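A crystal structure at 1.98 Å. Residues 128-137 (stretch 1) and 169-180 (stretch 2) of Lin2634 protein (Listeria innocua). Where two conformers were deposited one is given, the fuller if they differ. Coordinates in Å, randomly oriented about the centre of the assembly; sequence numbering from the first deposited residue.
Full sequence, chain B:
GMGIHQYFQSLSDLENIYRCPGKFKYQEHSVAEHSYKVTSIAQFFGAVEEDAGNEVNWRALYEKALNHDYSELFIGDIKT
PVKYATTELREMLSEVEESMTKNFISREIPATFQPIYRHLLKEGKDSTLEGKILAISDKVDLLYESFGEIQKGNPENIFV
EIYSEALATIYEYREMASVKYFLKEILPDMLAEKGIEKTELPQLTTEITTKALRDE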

ATOM      1  N   THR B 128     -39.630   5.121  -9.473  1.00 38.54           N
ATOM      2  CA  THR B 128     -39.585   5.698 -10.821  1.00 37.26           C
ATOM      3  C   THR B 128     -38.698   4.804 -11.678  1.00 35.15           C
ATOM      4  O   THR B 128     -37.918   3.991 -11.151  1.00 37.47           O
ATOM      5  CB  THR B 128     -39.015   7.118 -10.838  1.00 38.94           C
ATOM      6  OG1 THR B 128     -37.624   7.087 -10.486  1.00 33.93           O
ATOM      7  CG2 THR B 128     -39.815   8.048  -9.873  1.00 35.55           C
ATOM      8  N   LEU B 129     -38.795   4.971 -12.996  1.00 34.93           N
ATOM      9  CA  LEU B 129     -37.958   4.221 -13.910  1.00 32.95           C
ATOM     10  C   LEU B 129     -36.487   4.432 -13.554  1.00 31.36           C
ATOM     11  O   LEU B 129     -35.713   3.469 -13.519  1.00 29.39           O
ATOM     12  CB  LEU B 129     -38.211   4.623 -15.365  1.00 33.84           C
ATOM     13  CG  LEU B 129     -37.336   3.949 -16.422  1.00 33.15           C
ATOM     14  CD1 LEU B 129     -37.544   2.415 -16.421  1.00 33.48           C
ATOM     15  CD2 LEU B 129     -37.646   4.572 -17.805  1.00 36.70           C
ATOM     16  N   GLU B 130     -36.107   5.675 -13.286  1.00 30.63           N
ATOM     17  CA  GLU B 130     -34.678   6.000 -13.055  1.00 29.48           C
ATOM     18  C   GLU B 130     -34.161   5.471 -11.710  1.00 30.03           C
ATOM     19  O   GLU B 130     -32.967   5.155 -11.565  1.00 29.60           O
ATOM     20  CB  GLU B 130     -34.444   7.498 -13.172  1.00 28.60           C
ATOM     21  CG  GLU B 130     -34.753   8.058 -14.586  1.00 29.19           C
ATOM     22  CD  GLU B 130     -36.229   8.152 -14.900  1.00 33.50           C
ATOM     23  OE1 GLU B 130     -37.057   8.205 -13.956  1.00 28.70           O
ATOM     24  OE2 GLU B 130     -36.560   8.195 -16.100  1.00 33.85           O
ATOM     25  N   GLY B 131     -35.071   5.351 -10.740  1.00 31.16           N
ATOM     26  CA  GLY B 131     -34.754   4.763  -9.441  1.00 30.36           C
ATOM     27  C   GLY B 131     -34.543   3.264  -9.513  1.00 30.61           C
ATOM     28  O   GLY B 131     -33.677   2.700  -8.817  1.00 30.74           O
ATOM     29  N   LYS B 132     -35.351   2.606 -10.339  1.00 30.82           N
ATOM     30  CA  LYS B 132     -35.160   1.185 -10.570  1.00 29.88           C
ATOM     31  C   LYS B 132     -33.877   0.941 -11.361  1.00 28.82           C
ATOM     32  O   LYS B 132     -33.180  -0.062 -11.124  1.00 28.05           O
ATOM     33  CB  LYS B 132     -36.352   0.574 -11.275  1.00 31.06           C
ATOM     34  CG  LYS B 132     -37.614   0.641 -10.470  1.00 34.68           C
ATOM     35  CD  LYS B 132     -38.795   0.089 -11.277  1.00 37.39           C
ATOM     36  CE  LYS B 132     -40.000   0.018 -10.410  1.00 45.46           C
ATOM     37  NZ  LYS B 132     -41.209  -0.523 -11.113  1.00 45.98           N
ATOM     38  N   ILE B 133     -33.546   1.848 -12.277  1.00 26.66           N
ATOM     39  CA  ILE B 133     -32.280   1.722 -12.990  1.00 26.16           C
ATOM     40  C   ILE B 133     -31.142   1.794 -11.991  1.00 26.32           C
ATOM     41  O   ILE B 133     -30.156   1.064 -12.127  1.00 27.96           O
ATOM     42  CB  ILE B 133     -32.126   2.750 -14.131  1.00 26.53           C
ATOM     43  CG1 ILE B 133     -33.019   2.352 -15.318  1.00 27.18           C
ATOM     44  CG2 ILE B 133     -30.668   2.892 -14.608  1.00 25.57           C
ATOM     45  CD1 ILE B 133     -33.137   3.424 -16.353  1.00 27.46           C
ATOM     46  N   LEU B 134     -31.255   2.662 -10.992  1.00 27.89           N
ATOM     47  CA  LEU B 134     -30.213   2.733  -9.948  1.00 27.25           C
ATOM     48  C   LEU B 134     -30.157   1.429  -9.170  1.00 28.95           C
ATOM     49  O   LEU B 134     -29.065   0.933  -8.888  1.00 29.97           O
ATOM     50  CB  LEU B 134     -30.452   3.891  -8.975  1.00 27.33           C
ATOM     51  CG  LEU B 134     -29.506   3.964  -7.754  1.00 26.13           C
ATOM     52  CD1 LEU B 134     -28.014   3.968  -8.099  1.00 25.14           C
ATOM     53  CD2 LEU B 134     -29.869   5.167  -6.869  1.00 28.08           C
ATOM     54  N   ALA B 135     -31.329   0.877  -8.819  1.00 28.96           N
ATOM     55  CA  ALA B 135     -31.369  -0.372  -8.060  1.00 28.81           C
ATOM     56  C   ALA B 135     -30.637  -1.487  -8.806  1.00 27.42           C
ATOM     57  O   ALA B 135     -29.799  -2.175  -8.212  1.00 26.61           O
ATOM     58  CB  ALA B 135     -32.856  -0.816  -7.669  1.00 27.75           C
ATOM     59  N   ILE B 136     -30.917  -1.661 -10.093  1.00 25.50           N
ATOM     60  CA  ILE B 136     -30.329  -2.783 -10.798  1.00 27.19           C
ATOM     61  C   ILE B 136     -28.855  -2.528 -11.072  1.00 26.40           C
ATOM     62  O   ILE B 136     -28.066  -3.477 -11.069  1.00 28.53           O
ATOM     63  CB  ILE B 136     -31.076  -3.195 -12.080  1.00 29.46           C
ATOM     64  CG1 ILE B 136     -31.078  -2.077 -13.125  1.00 33.79           C
ATOM     65  CG2 ILE B 136     -32.539  -3.629 -11.760  1.00 31.54           C
ATOM     66  CD1 ILE B 136     -31.776  -2.470 -14.457  1.00 36.20           C
ATOM     67  N   SER B 137     -28.486  -1.259 -11.299  1.00 25.15           N
ATOM     68  CA  SER B 137     -27.106  -0.903 -11.660  1.00 24.92           C
ATOM     69  C   SER B 137     -26.097  -1.135 -10.530  1.00 25.18           C
ATOM     70  O   SER B 137     -24.973  -1.600 -10.749  1.00 27.26           O
ATOM     71  CB  SER B 137     -27.063   0.568 -12.139  1.00 25.78           C
ATOM     72  OG  SER B 137     -27.763   0.709 -13.376  1.00 22.75           O
ATOM     73  N   THR B 169     -31.853 -10.470  -6.676  1.00 34.18           N
ATOM     74  CA  THR B 169     -32.467  -9.147  -6.734  1.00 34.62           C
ATOM     75  C   THR B 169     -32.659  -8.637  -8.174  1.00 34.65           C
ATOM     76  O   THR B 169     -33.745  -8.190  -8.525  1.00 34.83           O
ATOM     77  CB  THR B 169     -31.652  -8.151  -5.914  1.00 35.00           C
ATOM     78  OG1 THR B 169     -31.518  -8.684  -4.601  1.00 35.50           O
ATOM     79  CG2 THR B 169     -32.325  -6.795  -5.816  1.00 29.55           C
ATOM     80  N   ILE B 170     -31.632  -8.733  -9.019  1.00 33.32           N
ATOM     81  CA  ILE B 170     -31.780  -8.365 -10.429  1.00 31.37           C
ATOM     82  C   ILE B 170     -33.009  -9.073 -11.065  1.00 34.53           C
ATOM     83  O   ILE B 170     -33.767  -8.463 -11.842  1.00 35.51           O
ATOM     84  CB  ILE B 170     -30.464  -8.665 -11.227  1.00 31.25           C
ATOM     85  CG1 ILE B 170     -29.358  -7.711 -10.786  1.00 27.20           C
ATOM     86  CG2 ILE B 170     -30.676  -8.523 -12.726  1.00 30.40           C
ATOM     87  CD1 ILE B 170     -27.971  -8.095 -11.250  1.00 29.83           C
ATOM     88  N   TYR B 171     -33.224 -10.345 -10.727  1.00 35.52           N
ATOM     89  CA  TYR B 171     -34.375 -11.095 -11.263  1.00 38.63           C
ATOM     90  C   TYR B 171     -35.713 -10.539 -10.880  1.00 39.31           C
ATOM     91  O   TYR B 171     -36.667 -10.742 -11.613  1.00 39.96           O
ATOM     92  CB  TYR B 171     -34.373 -12.549 -10.822  1.00 39.59           C
ATOM     93  CG  TYR B 171     -33.784 -13.433 -11.845  1.00 43.74           C
ATOM     94  CD1 TYR B 171     -34.499 -13.763 -13.001  1.00 49.77           C
ATOM     95  CD2 TYR B 171     -32.497 -13.931 -11.684  1.00 44.77           C
ATOM     96  CE1 TYR B 171     -33.948 -14.580 -13.971  1.00 48.63           C
ATOM     97  CE2 TYR B 171     -31.929 -14.747 -12.639  1.00 44.76           C
ATOM     98  CZ  TYR B 171     -32.653 -15.069 -13.784  1.00 47.31           C
ATOM     99  OH  TYR B 171     -32.065 -15.896 -14.714  1.00 52.58           O
ATOM    100  N   GLU B 172     -35.797  -9.874  -9.730  1.00 38.80           N
ATOM    101  CA  GLU B 172     -37.032  -9.219  -9.264  0.60 40.71           C
ATOM    102  C   GLU B 172     -37.466  -8.140 -10.245  1.00 39.99           C
ATOM    103  O   GLU B 172     -38.624  -7.731 -10.265  1.00 38.14           O
ATOM    104  CB  GLU B 172     -36.842  -8.534  -7.898  0.60 40.84           C
ATOM    105  CG  GLU B 172     -36.625  -9.453  -6.695  0.60 44.29           C
ATOM    106  CD  GLU B 172     -36.496  -8.674  -5.388  0.60 44.34           C
ATOM    107  OE1 GLU B 172     -36.946  -7.506  -5.314  0.60 48.38           O
ATOM    108  OE2 GLU B 172     -35.931  -9.221  -4.434  0.60 44.75           O
ATOM    109  N   TYR B 173     -36.514  -7.642 -11.039  1.00 36.67           N
ATOM    110  CA  TYR B 173     -36.792  -6.518 -11.954  1.00 35.29           C
ATOM    111  C   TYR B 173     -36.882  -6.968 -13.433  1.00 34.06           C
ATOM    112  O   TYR B 173     -36.746  -6.153 -14.370  1.00 36.16           O
ATOM    113  CB  TYR B 173     -35.704  -5.447 -11.776  1.00 35.83           C
ATOM    114  CG  TYR B 173     -35.679  -4.731 -10.422  1.00 34.57           C
ATOM    115  CD1 TYR B 173     -34.990  -5.253  -9.330  1.00 36.11           C
ATOM    116  CD2 TYR B 173     -36.277  -3.488 -10.269  1.00 37.75           C
ATOM    117  CE1 TYR B 173     -34.953  -4.565  -8.104  1.00 34.26           C
ATOM    118  CE2 TYR B 173     -36.223  -2.799  -9.068  1.00 38.30           C
ATOM    119  CZ  TYR B 173     -35.563  -3.342  -7.990  1.00 35.43           C
ATOM    120  OH  TYR B 173     -35.557  -2.622  -6.810  1.00 35.37           O
ATOM    121  N   ARG B 174     -37.154  -8.249 -13.654  1.00 34.64           N
ATOM    122  CA  ARG B 174     -37.144  -8.831 -15.006  0.50 37.06           C
ATOM    123  C   ARG B 174     -38.221  -8.291 -15.953  1.00 36.60           C
ATOM    124  O   ARG B 174     -38.169  -8.574 -17.140  1.00 38.12           O
ATOM    125  CB  ARG B 174     -37.228 -10.367 -14.941  0.50 38.28           C
ATOM    126  CG  ARG B 174     -38.539 -10.908 -14.380  0.50 46.03           C
ATOM    127  CD  ARG B 174     -38.605 -12.442 -14.428  0.50 54.92           C
ATOM    128  NE  ARG B 174     -37.979 -13.053 -13.262  0.50 58.97           N
ATOM    129  CZ  ARG B 174     -38.597 -13.209 -12.099  0.50 62.54           C
ATOM    130  NH1 ARG B 174     -39.863 -12.823 -11.962  0.50 63.65           N
ATOM    131  NH2 ARG B 174     -37.948 -13.760 -11.082  0.50 62.38           N
ATOM    132  N   GLU B 175     -39.204  -7.537 -15.436  1.00 36.23           N
ATOM    133  CA  GLU B 175     -40.237  -6.935 -16.316  1.00 37.60           C
ATOM    134  C   GLU B 175     -39.601  -5.796 -17.123  1.00 38.35           C
ATOM    135  O   GLU B 175     -40.079  -5.440 -18.194  1.00 38.94           O
ATOM    136  CB  GLU B 175     -41.457  -6.426 -15.533  1.00 37.07           C
HETATM  137  N   MSE B 176     -38.498  -5.252 -16.625  1.00 36.35           N
HETATM  138  CA  MSE B 176     -37.807  -4.153 -17.294  1.00 35.47           C
HETATM  139  C   MSE B 176     -37.036  -4.615 -18.534  1.00 34.82           C
HETATM  140  O   MSE B 176     -36.362  -5.647 -18.521  1.00 36.09           O
HETATM  141  CB  MSE B 176     -36.812  -3.485 -16.335  1.00 31.93           C
HETATM  142  CG  MSE B 176     -37.386  -2.747 -15.129  1.00 30.98           C
HETATM  143 SE   MSE B 176     -35.924  -2.147 -13.997  0.75 38.08          SE
HETATM  144  CE  MSE B 176     -35.330  -0.600 -15.044  1.00 33.56           C
ATOM    145  N   ALA B 177     -37.090  -3.801 -19.585  1.00 35.09           N
ATOM    146  CA  ALA B 177     -36.275  -4.047 -20.791  1.00 34.51           C
ATOM    147  C   ALA B 177     -34.783  -4.183 -20.437  1.00 31.42           C
ATOM    148  O   ALA B 177     -34.103  -5.067 -20.948  1.00 33.92           O
ATOM    149  CB  ALA B 177     -36.491  -2.938 -21.813  1.00 33.89           C
ATOM    150  N   SER B 178     -34.300  -3.319 -19.548  1.00 31.87           N
ATOM    151  CA  SER B 178     -32.914  -3.397 -19.007  1.00 30.60           C
ATOM    152  C   SER B 178     -32.488  -4.781 -18.533  1.00 31.12           C
ATOM    153  O   SER B 178     -31.436  -5.299 -18.945  1.00 32.63           O
ATOM    154  CB  SER B 178     -32.761  -2.442 -17.813  1.00 29.43           C
ATOM    155  OG  SER B 178     -32.869  -1.105 -18.231  1.00 32.01           O
ATOM    156  N   VAL B 179     -33.288  -5.365 -17.648  1.00 31.28           N
ATOM    157  CA  VAL B 179     -32.977  -6.656 -17.072  1.00 30.69           C
ATOM    158  C   VAL B 179     -33.233  -7.764 -18.083  1.00 33.07           C
ATOM    159  O   VAL B 179     -32.501  -8.758 -18.089  1.00 36.57           O
ATOM    160  CB  VAL B 179     -33.753  -6.896 -15.742  1.00 31.67           C
ATOM    161  CG1 VAL B 179     -33.506  -8.330 -15.197  1.00 27.23           C
ATOM    162  CG2 VAL B 179     -33.378  -5.836 -14.725  1.00 29.40           C
ATOM    163  N   LYS B 180     -34.235  -7.612 -18.951  1.00 33.81           N
ATOM    164  CA  LYS B 180     -34.426  -8.603 -20.017  1.00 35.54           C
ATOM    165  C   LYS B 180     -33.151  -8.618 -20.843  1.00 34.78           C
ATOM    166  O   LYS B 180     -32.632  -9.691 -21.179  1.00 35.07           O
ATOM    167  CB  LYS B 180     -35.620  -8.269 -20.932  1.00 36.31           C
ATOM    168  CG  LYS B 180     -37.011  -8.597 -20.368  1.00 42.40           C
ATOM    169  CD  LYS B 180     -38.087  -8.230 -21.417  1.00 50.63           C
ATOM    170  CE  LYS B 180     -39.387  -7.773 -20.791  1.00 54.07           C
ATOM    171  NZ  LYS B 180     -40.049  -8.868 -20.063  1.00 58.93           N
TER

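Residues 128-137 form the start of a helix, whereas residues 169-180 carry the end of one helix through a turn into the beginning of the next. No hydrogen bond links the two stretches. Their contact, which buries 421 Å² with both sides summed, is made by van der Waals packing of largely apolar groups. The stretch 1 helix begins at its N-cap, Thr128, where OG1 accepts a capping bond from Gly131 N at 3.1 Å, and it continues through regular i to i+4 backbone bonds such as Ile136 N to Lys132 O at 3.0 Å. Leu129, Lys132, Ile133, Ala135 and Ile136 are the residues of this stretch that reach stretch 2.

Along stretch 2, the backbones come close at Ile170, whose CA lies 5.8 Å from Ile136 CA. The CA-to-CB bond of Ile170 points sideways, and its nearest approach is a loose one, with Ile170 CG1 4.4 Å from Ile136 O. Tyr171 and Glu172 do not touch stretch 1.

Tyr173 brings the chain back into contact. It opens a type I beta turn that ends at Met176, closed by a bond from Met176 N to Tyr173 O at 3.0 Å, and its CA-to-CB bond points toward stretch 1. Ile136 CG2 sits over one face of the ring, 4.0 Å from the centroid of the Tyr173 ring and 29° off the ring normal, a CH-pi arrangement in which a methyl group meets the pi cloud. Lys132 approaches differently: its CG lies near the ring plane, 4.0 Å from Tyr173 CE2, so the aliphatic part of the lysine packs at the ring edge. The rest of this extended side chain leads away, and its amino group is hydrogen-bonded elsewhere in the structure. Farther along the tyrosine, Ala135 CB comes within 3.7 Å of Tyr173 CZ and 3.4 Å of Tyr173 OH, so the alanine methyl packs against the phenol end of the ring.

Arg174 and Glu175, in the middle of the turn, make no contact with stretch 1. The turn then delivers Met176, a selenomethionine at the N-cap position of the next helix, with its CA-to-CB bond pointing toward stretch 1. Met176 SE is 3.9 Å from Lys132 CB, while Met176 CE meets three aliphatic side chains: Ile133 CG1 at 3.8 Å, Leu129 CD1 at 4.0 Å and Ile136 CD1 at 4.1 Å. Although the CA-to-CB bond of Ile133 points away from stretch 2, its CG1 still reaches this methyl.

The new helix, marked by the bond from Lys180 N to Met176 O at 2.9 Å, adds Ser178 and Val179. Both meet the end of Ile136, whose CD1 lies 3.5 Å from Ser178 CB and 3.7 Å from Val179 CG2. Ser178 thus contributes a carbon contact here, while its hydroxyl is bonded elsewhere. Ile136 has the largest area covered of any residue here, 112 Å², and touches both the tyrosine face and the following helix.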